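Local coordinates for protein methylmalonyl-CoA carboxyltransferase 12S subunit (Propionibacterium freudenreichii, PDB 1ON3) that transfers the carboxyl group of methylmalonyl-CoA to the biotin of the 1.3S subunit, as the homohexameric core of transcarboxylase, at residues Cys341-Lys349 and Gln378-Gly388. Sequence-based numbering, arbitrary orientation.
Sequences CLDINASDK and QQEYGGIIRHG. With CD (cadmium ion), chain K.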
# COMPACT_ATOMS: atom_id res chain seq x y z
N CYS E 341 -36.91 -23.43 -12.55
CA CYS E 341 -36.31 -22.55 -13.56
C CYS E 341 -35.87 -21.23 -12.94
O CYS E 341 -36.50 -20.73 -12.00
CB CYS E 341 -37.33 -22.20 -14.65
SG CYS E 341 -37.70 -23.53 -15.82
N LEU E 342 -34.77 -20.68 -13.45
CA LEU E 342 -34.31 -19.36 -13.00
C LEU E 342 -35.04 -18.40 -13.93
O LEU E 342 -35.34 -18.76 -15.07
CB LEU E 342 -32.79 -19.21 -13.17
CG LEU E 342 -31.94 -19.90 -12.10
CD1 LEU E 342 -30.46 -19.84 -12.49
CD2 LEU E 342 -32.16 -19.22 -10.76
N ASP E 343 -35.38 -17.21 -13.44
CA ASP E 343 -36.05 -16.21 -14.27
C ASP E 343 -35.50 -14.83 -13.90
O ASP E 343 -34.56 -14.73 -13.11
CB ASP E 343 -37.59 -16.28 -14.08
CG ASP E 343 -38.07 -15.85 -12.69
OD1 ASP E 343 -37.29 -15.88 -11.72
OD2 ASP E 343 -39.26 -15.49 -12.57
N ILE E 344 -36.06 -13.78 -14.49
CA ILE E 344 -35.59 -12.42 -14.19
C ILE E 344 -35.60 -12.11 -12.69
O ILE E 344 -34.59 -11.66 -12.13
CB ILE E 344 -36.47 -11.37 -14.92
CG1 ILE E 344 -36.24 -11.47 -16.43
CG2 ILE E 344 -36.15 -9.97 -14.42
CD1 ILE E 344 -37.25 -10.67 -17.29
N ASN E 345 -36.73 -12.33 -12.04
CA ASN E 345 -36.84 -12.02 -10.62
C ASN E 345 -35.91 -12.84 -9.72
O ASN E 345 -35.32 -12.29 -8.79
CB ASN E 345 -38.29 -12.15 -10.14
CG ASN E 345 -39.20 -11.09 -10.77
OD1 ASN E 345 -38.73 -10.20 -11.49
ND2 ASN E 345 -40.49 -11.17 -10.49
N ALA E 346 -35.78 -14.14 -9.99
CA ALA E 346 -34.90 -14.98 -9.18
C ALA E 346 -33.44 -14.57 -9.40
O ALA E 346 -32.63 -14.65 -8.48
CB ALA E 346 -35.10 -16.45 -9.53
N SER E 347 -33.09 -14.14 -10.60
CA SER E 347 -31.71 -13.71 -10.88
C SER E 347 -31.34 -12.52 -9.98
O SER E 347 -30.22 -12.46 -9.44
CB SER E 347 -31.56 -13.30 -12.35
OG SER E 347 -31.74 -14.43 -13.20
N ASP E 348 -32.26 -11.56 -9.85
CA ASP E 348 -32.04 -10.39 -8.99
C ASP E 348 -31.91 -10.84 -7.53
O ASP E 348 -31.01 -10.40 -6.81
CB ASP E 348 -33.21 -9.40 -9.07
CG ASP E 348 -33.19 -8.52 -10.31
OD1 ASP E 348 -32.11 -8.26 -10.87
OD2 ASP E 348 -34.27 -8.04 -10.69
N LYS E 349 -32.84 -11.69 -7.11
CA LYS E 349 -32.88 -12.21 -5.74
C LYS E 349 -31.56 -12.89 -5.38
O LYS E 349 -30.98 -12.65 -4.32
CB LYS E 349 -34.02 -13.22 -5.59
CG LYS E 349 -34.14 -13.86 -4.21
CD LYS E 349 -35.34 -14.81 -4.16
CE LYS E 349 -35.51 -15.47 -2.80
NZ LYS E 349 -36.79 -16.28 -2.72
N GLN E 378 -42.12 -12.66 -22.59
CA GLN E 378 -41.91 -11.62 -21.59
C GLN E 378 -40.59 -11.74 -20.82
O GLN E 378 -40.06 -10.74 -20.34
CB GLN E 378 -43.08 -11.57 -20.60
CG GLN E 378 -44.39 -10.99 -21.17
CD GLN E 378 -44.17 -9.73 -22.01
OE1 GLN E 378 -43.44 -8.82 -21.63
NE2 GLN E 378 -44.83 -9.67 -23.17
N GLN E 379 -40.05 -12.95 -20.71
CA GLN E 379 -38.77 -13.12 -20.03
C GLN E 379 -37.69 -12.48 -20.90
O GLN E 379 -36.76 -11.83 -20.40
CB GLN E 379 -38.49 -14.61 -19.82
CG GLN E 379 -39.21 -15.20 -18.58
CD GLN E 379 -38.74 -14.55 -17.27
OE1 GLN E 379 -37.54 -14.53 -16.99
NE2 GLN E 379 -39.67 -14.04 -16.49
N GLU E 380 -37.81 -12.66 -22.21
CA GLU E 380 -36.85 -12.09 -23.16
C GLU E 380 -37.04 -10.58 -23.20
O GLU E 380 -36.07 -9.82 -23.10
CB GLU E 380 -37.06 -12.64 -24.57
CG GLU E 380 -36.95 -14.15 -24.69
CD GLU E 380 -35.59 -14.68 -24.29
OE1 GLU E 380 -34.56 -14.02 -24.59
OE2 GLU E 380 -35.54 -15.77 -23.68
N TYR E 381 -38.29 -10.15 -23.36
CA TYR E 381 -38.63 -8.74 -23.41
C TYR E 381 -38.34 -8.01 -22.11
O TYR E 381 -38.17 -6.79 -22.10
CB TYR E 381 -40.11 -8.56 -23.75
CG TYR E 381 -40.43 -8.74 -25.22
CD1 TYR E 381 -39.44 -9.10 -26.14
CD2 TYR E 381 -41.72 -8.51 -25.70
CE1 TYR E 381 -39.73 -9.22 -27.50
CE2 TYR E 381 -42.02 -8.63 -27.07
CZ TYR E 381 -41.01 -8.99 -27.96
OH TYR E 381 -41.30 -9.11 -29.30
N GLY E 382 -38.29 -8.77 -21.02
CA GLY E 382 -38.01 -8.18 -19.73
C GLY E 382 -36.52 -8.07 -19.45
O GLY E 382 -36.12 -7.57 -18.39
N GLY E 383 -35.71 -8.55 -20.39
CA GLY E 383 -34.26 -8.49 -20.24
C GLY E 383 -33.63 -9.61 -19.42
O GLY E 383 -32.76 -9.35 -18.59
N ILE E 384 -34.04 -10.85 -19.64
CA ILE E 384 -33.43 -11.95 -18.91
C ILE E 384 -31.92 -12.00 -19.19
O ILE E 384 -31.14 -12.46 -18.36
CB ILE E 384 -34.08 -13.32 -19.28
CG1 ILE E 384 -33.39 -14.45 -18.51
CG2 ILE E 384 -33.99 -13.55 -20.80
CD1 ILE E 384 -33.44 -14.28 -16.99
N ILE E 385 -31.51 -11.52 -20.36
CA ILE E 385 -30.09 -11.53 -20.69
C ILE E 385 -29.31 -10.67 -19.68
O ILE E 385 -28.34 -11.14 -19.08
CB ILE E 385 -29.86 -11.02 -22.14
CG1 ILE E 385 -30.31 -12.11 -23.12
CG2 ILE E 385 -28.38 -10.69 -22.37
CD1 ILE E 385 -30.26 -11.68 -24.57
N ARG E 386 -29.73 -9.44 -19.47
CA ARG E 386 -29.00 -8.59 -18.52
C ARG E 386 -29.28 -8.93 -17.04
O ARG E 386 -28.42 -8.71 -16.19
CB ARG E 386 -29.27 -7.11 -18.81
CG ARG E 386 -30.73 -6.68 -18.70
CD ARG E 386 -30.94 -5.35 -19.43
NE ARG E 386 -32.36 -4.99 -19.50
CZ ARG E 386 -33.06 -4.43 -18.52
NH1 ARG E 386 -32.48 -4.14 -17.36
NH2 ARG E 386 -34.35 -4.17 -18.71
N HIS E 387 -30.46 -9.47 -16.73
CA HIS E 387 -30.74 -9.83 -15.34
C HIS E 387 -30.01 -11.12 -14.95
O HIS E 387 -29.37 -11.20 -13.91
CB HIS E 387 -32.25 -9.98 -15.08
CG HIS E 387 -33.00 -8.69 -15.03
ND1 HIS E 387 -33.36 -7.99 -16.17
CD2 HIS E 387 -33.46 -7.96 -13.98
CE1 HIS E 387 -34.02 -6.90 -15.82
NE2 HIS E 387 -34.09 -6.85 -14.50
N GLY E 388 -30.09 -12.13 -15.81
CA GLY E 388 -29.42 -13.39 -15.54
C GLY E 388 -27.93 -13.17 -15.41
O GLY E 388 -27.26 -13.83 -14.62
CD CD K . -34.97 -4.92 -13.55
O HOH W 1 -39.41 -12.98 -13.54
O HOH W 2 -33.93 -5.72 -11.71
O HOH W 3 -33.02 -3.81 -14.26
O HOH W 4 -37.11 -5.81 -12.92
O HOH W 5 -36.23 -4.29 -15.49
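Ile-344 CG2 lies over one face of the His-387 imidazole, 3.5 Å from the ring centroid and 17° off the normal, a CH-pi contact; the first torsion sets this methyl opposite the backbone N and above the ring. At the ring edge is the Asp-348 carboxylate, OD2 3.4 Å from His-387 CD2, its plane turned 58° from the ring. In the ring plane, His-387 ND1 donates to Gly-383 O (2.8 Å), which fixes the ring's rotation and leaves NE2 to bind cadmium at 2.3 Å; the metal joins it to His-387 of a second subunit. Asp-348 OD2 accepts from a cadmium-bound water and forms a salt bridge with Arg-386 of that subunit, OD1 one with Lys-390. The Gln-379 amide, brought round by a bend at chi2, takes Ile-344 N on an in-plane lone pair of OE1 (3.0 Å), and its NE2 donates to a water shared with Asp-343 OD2. A leucine in place of Gln-379 would probably leave Ile-344 N without its acceptor at the helix start. As N-cap, Asp-343 OD1 accepts from Ala-346 N at 2.9 Å. In this C-terminal carboxyltransferase domain of the ClpP/crotonase clan, the axes of 344-349 and 384-388 come within 8.6 Å, at 21°, side by side, and Ala-346 packs on strand 316-323.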